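Local coordinates for protein neurotoxin (PDB 2QN0) that acts as the zinc-dependent light-chain protease of botulinum neurotoxin serotype C1, which probably cleaves two different SNARE proteins, at residues 286-289 against 290-294; 351-355 against 356-360. One frame throughout, in Å; residues are numbered along the deposited sequence.

Contact 1 of 2, residues 286-289 against 290-294; sequences RKYF and EEKAL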
loop_
_atom_site.group_PDB
_atom_site.type_symbol
_atom_site.label_atom_id
_atom_site.label_comp_id
_atom_site.label_asym_id
_atom_site.label_seq_id
_atom_site.Cartn_x
_atom_site.Cartn_y
_atom_site.Cartn_z
ATOM N N ARG A 286 5.199 -11.977 -19.001
ATOM C CA ARG A 286 5.466 -12.212 -17.583
ATOM C C ARG A 286 6.940 -12.578 -17.414
ATOM O O ARG A 286 7.620 -12.068 -16.523
ATOM C CB ARG A 286 4.599 -13.355 -17.048
ATOM C CG ARG A 286 3.145 -12.978 -16.795
ATOM C CD ARG A 286 2.390 -14.168 -16.233
ATOM N NE ARG A 286 1.589 -14.824 -17.260
ATOM C CZ ARG A 286 1.298 -16.118 -17.267
ATOM N NH1 ARG A 286 1.748 -16.909 -16.302
ATOM N NH2 ARG A 286 0.548 -16.620 -18.235
ATOM N N LYS A 287 7.429 -13.465 -18.277
ATOM C CA LYS A 287 8.825 -13.891 -18.225
ATOM C C LYS A 287 9.759 -12.717 -18.487
ATOM O O LYS A 287 10.801 -12.583 -17.842
ATOM C CB LYS A 287 9.084 -14.990 -19.262
ATOM C CG LYS A 287 8.354 -16.295 -18.994
ATOM C CD LYS A 287 8.834 -16.955 -17.714
ATOM C CE LYS A 287 8.120 -18.276 -17.479
ATOM N NZ LYS A 287 8.334 -19.226 -18.606
ATOM N N TYR A 288 9.384 -11.870 -19.440
ATOM C CA TYR A 288 10.176 -10.697 -19.787
ATOM C C TYR A 288 10.406 -9.796 -18.569
ATOM O O TYR A 288 11.537 -9.417 -18.266
ATOM C CB TYR A 288 9.465 -9.905 -20.885
ATOM C CG TYR A 288 10.075 -8.556 -21.179
ATOM C CD1 TYR A 288 11.240 -8.441 -21.939
ATOM C CD2 TYR A 288 9.498 -7.388 -20.677
ATOM C CE1 TYR A 288 11.812 -7.196 -22.190
ATOM C CE2 TYR A 288 10.063 -6.145 -20.918
ATOM C CZ TYR A 288 11.217 -6.053 -21.674
ATOM O OH TYR A 288 11.772 -4.818 -21.911
ATOM N N PHE A 289 9.334 -9.448 -17.866
ATOM C CA PHE A 289 9.483 -8.582 -16.701
ATOM C C PHE A 289 10.250 -9.249 -15.569
ATOM O O PHE A 289 10.987 -8.584 -14.844
ATOM C CB PHE A 289 8.112 -8.094 -16.230
ATOM C CG PHE A 289 7.482 -7.117 -17.178
ATOM C CD1 PHE A 289 8.058 -5.869 -17.386
ATOM C CD2 PHE A 289 6.353 -7.465 -17.910
ATOM C CE1 PHE A 289 7.521 -4.982 -18.315
ATOM C CE2 PHE A 289 5.811 -6.586 -18.840
ATOM C CZ PHE A 289 6.399 -5.343 -19.044
ATOM N N GLU A 290 10.098 -10.560 -15.421
ATOM C CA GLU A 290 10.820 -11.263 -14.372
ATOM C C GLU A 290 12.315 -11.259 -14.688
ATOM O O GLU A 290 13.140 -11.043 -13.803
ATOM C CB GLU A 290 10.330 -12.701 -14.236
ATOM C CG GLU A 290 10.957 -13.421 -13.056
ATOM C CD GLU A 290 10.356 -14.783 -12.799
ATOM O OE1 GLU A 290 9.271 -15.074 -13.347
ATOM O OE2 GLU A 290 10.964 -15.559 -12.032
ATOM N N GLU A 291 12.658 -11.495 -15.953
ATOM C CA GLU A 291 14.060 -11.502 -16.373
ATOM C C GLU A 291 14.645 -10.095 -16.264
ATOM O O GLU A 291 15.819 -9.922 -15.935
ATOM C CB GLU A 291 14.182 -12.002 -17.819
ATOM C CG GLU A 291 13.827 -13.472 -18.023
ATOM C CD GLU A 291 14.780 -14.419 -17.312
ATOM O OE1 GLU A 291 15.928 -14.015 -17.034
ATOM O OE2 GLU A 291 14.388 -15.576 -17.046
ATOM N N LYS A 292 13.821 -9.090 -16.546
ATOM C CA LYS A 292 14.255 -7.704 -16.461
ATOM C C LYS A 292 14.604 -7.406 -14.998
ATOM O O LYS A 292 15.610 -6.760 -14.703
ATOM C CB LYS A 292 13.137 -6.779 -16.944
ATOM C CG LYS A 292 13.540 -5.328 -17.117
ATOM C CD LYS A 292 12.360 -4.503 -17.621
ATOM C CE LYS A 292 12.740 -3.050 -17.858
ATOM N NZ LYS A 292 13.776 -2.905 -18.914
ATOM N N ALA A 293 13.769 -7.894 -14.085
ATOM C CA ALA A 293 14.000 -7.695 -12.656
ATOM C C ALA A 293 15.298 -8.387 -12.248
ATOM O O ALA A 293 16.094 -7.836 -11.488
ATOM C CB ALA A 293 12.827 -8.251 -11.848
ATOM N N LEU A 294 15.514 -9.597 -12.752
ATOM C CA LEU A 294 16.736 -10.325 -12.425
ATOM C C LEU A 294 17.966 -9.533 -12.867
ATOM O O LEU A 294 18.963 -9.475 -12.142
ATOM C CB LEU A 294 16.732 -11.710 -13.084
ATOM C CG LEU A 294 17.973 -12.585 -12.864
ATOM C CD1 LEU A 294 18.251 -12.758 -11.372
ATOM C CD2 LEU A 294 17.753 -13.935 -13.521
#

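Contact 2 of 2, residues 351-355 against 356-360; sequences YNELT and QIFTE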
loop_
_atom_site.group_PDB
_atom_site.type_symbol
_atom_site.label_atom_id
_atom_site.label_comp_id
_atom_site.label_asym_id
_atom_site.label_seq_id
_atom_site.Cartn_x
_atom_site.Cartn_y
_atom_site.Cartn_z
ATOM N N TYR A 351 10.737 -13.826 -6.389
ATOM C CA TYR A 351 9.869 -13.171 -7.355
ATOM C C TYR A 351 8.474 -13.785 -7.332
ATOM O O TYR A 351 7.478 -13.068 -7.414
ATOM C CB TYR A 351 10.452 -13.275 -8.767
ATOM C CG TYR A 351 9.790 -12.348 -9.761
ATOM C CD1 TYR A 351 10.199 -11.021 -9.886
ATOM C CD2 TYR A 351 8.739 -12.791 -10.566
ATOM C CE1 TYR A 351 9.583 -10.156 -10.791
ATOM C CE2 TYR A 351 8.115 -11.935 -11.471
ATOM C CZ TYR A 351 8.538 -10.623 -11.579
ATOM O OH TYR A 351 7.922 -9.774 -12.470
ATOM N N ASN A 352 8.402 -15.109 -7.224
ATOM C CA ASN A 352 7.111 -15.788 -7.196
ATOM C C ASN A 352 6.323 -15.394 -5.952
ATOM O O ASN A 352 5.118 -15.165 -6.021
ATOM C CB ASN A 352 7.294 -17.305 -7.227
ATOM C CG ASN A 352 5.970 -18.039 -7.254
ATOM O OD1 ASN A 352 5.562 -18.646 -6.267
ATOM N ND2 ASN A 352 5.282 -17.971 -8.388
ATOM N N GLU A 353 7.007 -15.319 -4.815
ATOM C CA GLU A 353 6.354 -14.923 -3.570
ATOM C C GLU A 353 5.731 -13.539 -3.706
ATOM O O GLU A 353 4.557 -13.334 -3.400
ATOM C CB GLU A 353 7.367 -14.876 -2.426
ATOM C CG GLU A 353 7.686 -16.208 -1.786
ATOM C CD GLU A 353 8.793 -16.089 -0.761
ATOM O OE1 GLU A 353 8.843 -15.052 -0.062
ATOM O OE2 GLU A 353 9.606 -17.031 -0.649
ATOM N N LEU A 354 6.540 -12.591 -4.166
ATOM C CA LEU A 354 6.113 -11.203 -4.315
ATOM C C LEU A 354 4.994 -10.942 -5.314
ATOM O O LEU A 354 4.236 -9.986 -5.152
ATOM C CB LEU A 354 7.318 -10.336 -4.696
ATOM C CG LEU A 354 8.477 -10.333 -3.700
ATOM C CD1 LEU A 354 9.632 -9.528 -4.266
ATOM C CD2 LEU A 354 8.005 -9.741 -2.369
ATOM N N THR A 355 4.881 -11.788 -6.334
ATOM C CA THR A 355 3.871 -11.588 -7.369
ATOM C C THR A 355 2.710 -12.573 -7.403
ATOM O O THR A 355 1.671 -12.276 -7.998
ATOM C CB THR A 355 4.518 -11.598 -8.771
ATOM O OG1 THR A 355 5.198 -12.845 -8.970
ATOM C CG2 THR A 355 5.508 -10.454 -8.911
ATOM N N GLN A 356 2.871 -13.735 -6.781
ATOM C CA GLN A 356 1.807 -14.727 -6.807
ATOM C C GLN A 356 1.324 -15.268 -5.467
ATOM O O GLN A 356 0.259 -15.879 -5.405
ATOM C CB GLN A 356 2.214 -15.878 -7.734
ATOM C CG GLN A 356 2.378 -15.414 -9.176
ATOM C CD GLN A 356 2.489 -16.554 -10.167
ATOM O OE1 GLN A 356 1.851 -17.592 -10.008
ATOM N NE2 GLN A 356 3.286 -16.354 -11.209
ATOM N N ILE A 357 2.085 -15.044 -4.397
ATOM C CA ILE A 357 1.674 -15.514 -3.076
ATOM C C ILE A 357 1.110 -14.354 -2.248
ATOM O O ILE A 357 0.061 -14.478 -1.616
ATOM C CB ILE A 357 2.849 -16.166 -2.330
ATOM C CG1 ILE A 357 3.316 -17.403 -3.104
ATOM C CG2 ILE A 357 2.422 -16.551 -0.917
ATOM C CD1 ILE A 357 4.453 -18.157 -2.442
ATOM N N PHE A 358 1.816 -13.230 -2.250
ATOM C CA PHE A 358 1.353 -12.043 -1.538
ATOM C C PHE A 358 0.399 -11.316 -2.482
ATOM O O PHE A 358 0.770 -10.323 -3.113
ATOM C CB PHE A 358 2.540 -11.145 -1.183
ATOM C CG PHE A 358 3.357 -11.653 -0.027
ATOM C CD1 PHE A 358 2.878 -11.551 1.276
ATOM C CD2 PHE A 358 4.593 -12.252 -0.240
ATOM C CE1 PHE A 358 3.621 -12.039 2.352
ATOM C CE2 PHE A 358 5.345 -12.745 0.830
ATOM C CZ PHE A 358 4.855 -12.637 2.129
ATOM N N THR A 359 -0.828 -11.830 -2.577
ATOM C CA THR A 359 -1.847 -11.260 -3.457
ATOM C C THR A 359 -3.195 -11.165 -2.747
ATOM O O THR A 359 -3.485 -11.946 -1.843
ATOM C CB THR A 359 -2.061 -12.132 -4.716
ATOM O OG1 THR A 359 -2.630 -13.389 -4.328
ATOM C CG2 THR A 359 -0.734 -12.380 -5.433
ATOM N N GLU A 360 -4.016 -10.210 -3.172
ATOM C CA GLU A 360 -5.344 -10.017 -2.588
ATOM C C GLU A 360 -6.160 -11.310 -2.659
ATOM O O GLU A 360 -6.808 -11.718 -1.688
ATOM C CB GLU A 360 -6.086 -8.917 -3.348
ATOM C CG GLU A 360 -7.454 -8.573 -2.770
ATOM C CD GLU A 360 -8.236 -7.631 -3.664
ATOM O OE1 GLU A 360 -7.617 -6.707 -4.238
ATOM O OE2 GLU A 360 -9.469 -7.804 -3.785
HETATM O O HOH W 1 3.725 -19.974 -9.191
HETATM O O HOH W 2 3.194 -8.467 -3.059
HETATM O O HOH W 3 5.084 -14.108 -11.309
#

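Contact 1 of 2, residues 286-289 against 290-294
The ring of Y288 is approached obliquely by CD of K292, one turn further along the helix. Atom CD2 of Y288 stands 3.8 Å above the ring plane of F289, over its centre, and CE1 of F289 in turn lies in the plane of the Y288 ring, at its edge. Both Y288 and K292 carry CG anti to the backbone N (chi1 171° and -171°), which sends the two chains the same way, side by side. The phenol and the ammonium group end 4.1 Å apart, measured from OH of Y288 to NZ of K292, too far for a hydrogen bond. Such long amphiphilic chains suit a solvent-facing flank, whereas F289, purely apolar, is buried against I243 and Q247.

Beneath these side chains runs a regular ladder of backbone bonds. N of E291 meets O of K287 at 2.9 Å, N of K292 meets O of Y288 at 2.9 Å, and the rungs from E290 to R286 and from A293 to F289 complete the turn. E291 bends at chi2 (-65°), leaving its CG only 3.2 Å from O of K287; its carboxylate is held by a salt bridge to R344. E290 keeps an extended chain that lies on F347 and Y351 of helix 344-357. At the other end, R286 gives its NE to the carbonyl of I281, just before the helix. A293, whose side chain is only a methyl, is on the buried flank, where it lets Y351 of helix 344-357 come close. The spacing of i to i+4 bonds, with apolar and charged residues on different flanks, is that of an amphipathic alpha-helix, here helix 283-304 of the clostridial neurotoxin zinc protease fold.

Contact 2 of 2, residues 351-355 against 356-360
O of E353 receives two backbone donors. N of F358 meets it at 3.0 Å and nearly in line with the carbonyl, whereas N of I357 comes at 3.2 Å from above its plane. The i to i+5 bond from F358 belongs to a wider pi-type turn in the C-terminal part of helix 344-357. O of N352 is taken by N of Q356 at 2.8 Å, and weakly by N of I357.

T355 turns its hydroxyl back along the helix (chi1 58°), so that OG1 donates to O of Y351 at 2.8 Å. OG1 also accepts from a water, which accepts from NE2 of Q356; a second water joins ND2 of N352, at 2.7 Å, to OE1 of Q356. The side chains of N352 and Q356 cross at about a right angle, their amide planes 60° apart. A third water lies within hydrogen-bonding distance of O of L354 (2.8 Å) and O of F358, and H236 adds a weak bond to O of L354. O of T355 is buried without a polar partner, CG2 of T359 lying 3.5 Å away.

R109 and R331 hold the carboxylate of E353. F358, the centre of an inverse gamma turn, wedges between helices 101-112 and 223-238. OG1 of T359 accepts from the backbone N of N362, capping helix 360-366, and E360 hydrogen-bonds H229, a zinc ligand on helix 223-238.

Overall arrangement
From the N terminus, contact 1 comes first, within helix 283-304, and contact 2 follows some sixty residues later, at the end of helix 344-357 and the start of helix 360-366. Each is local and closes no long loop; they stand in series, neither nesting nor crossing. Their centres are about 14 Å apart, yet they meet through Y351: its CD2 packs against CG of E290 at 3.4 Å, and its CE1 against CB of A293 at 3.9 Å. This ring is one of several contacts between the two helices. The centres of contacts 1 and 2 lie about 22 Å and 14 Å from the chain centre, and the T359 side chain is about 11 Å from the zinc ion.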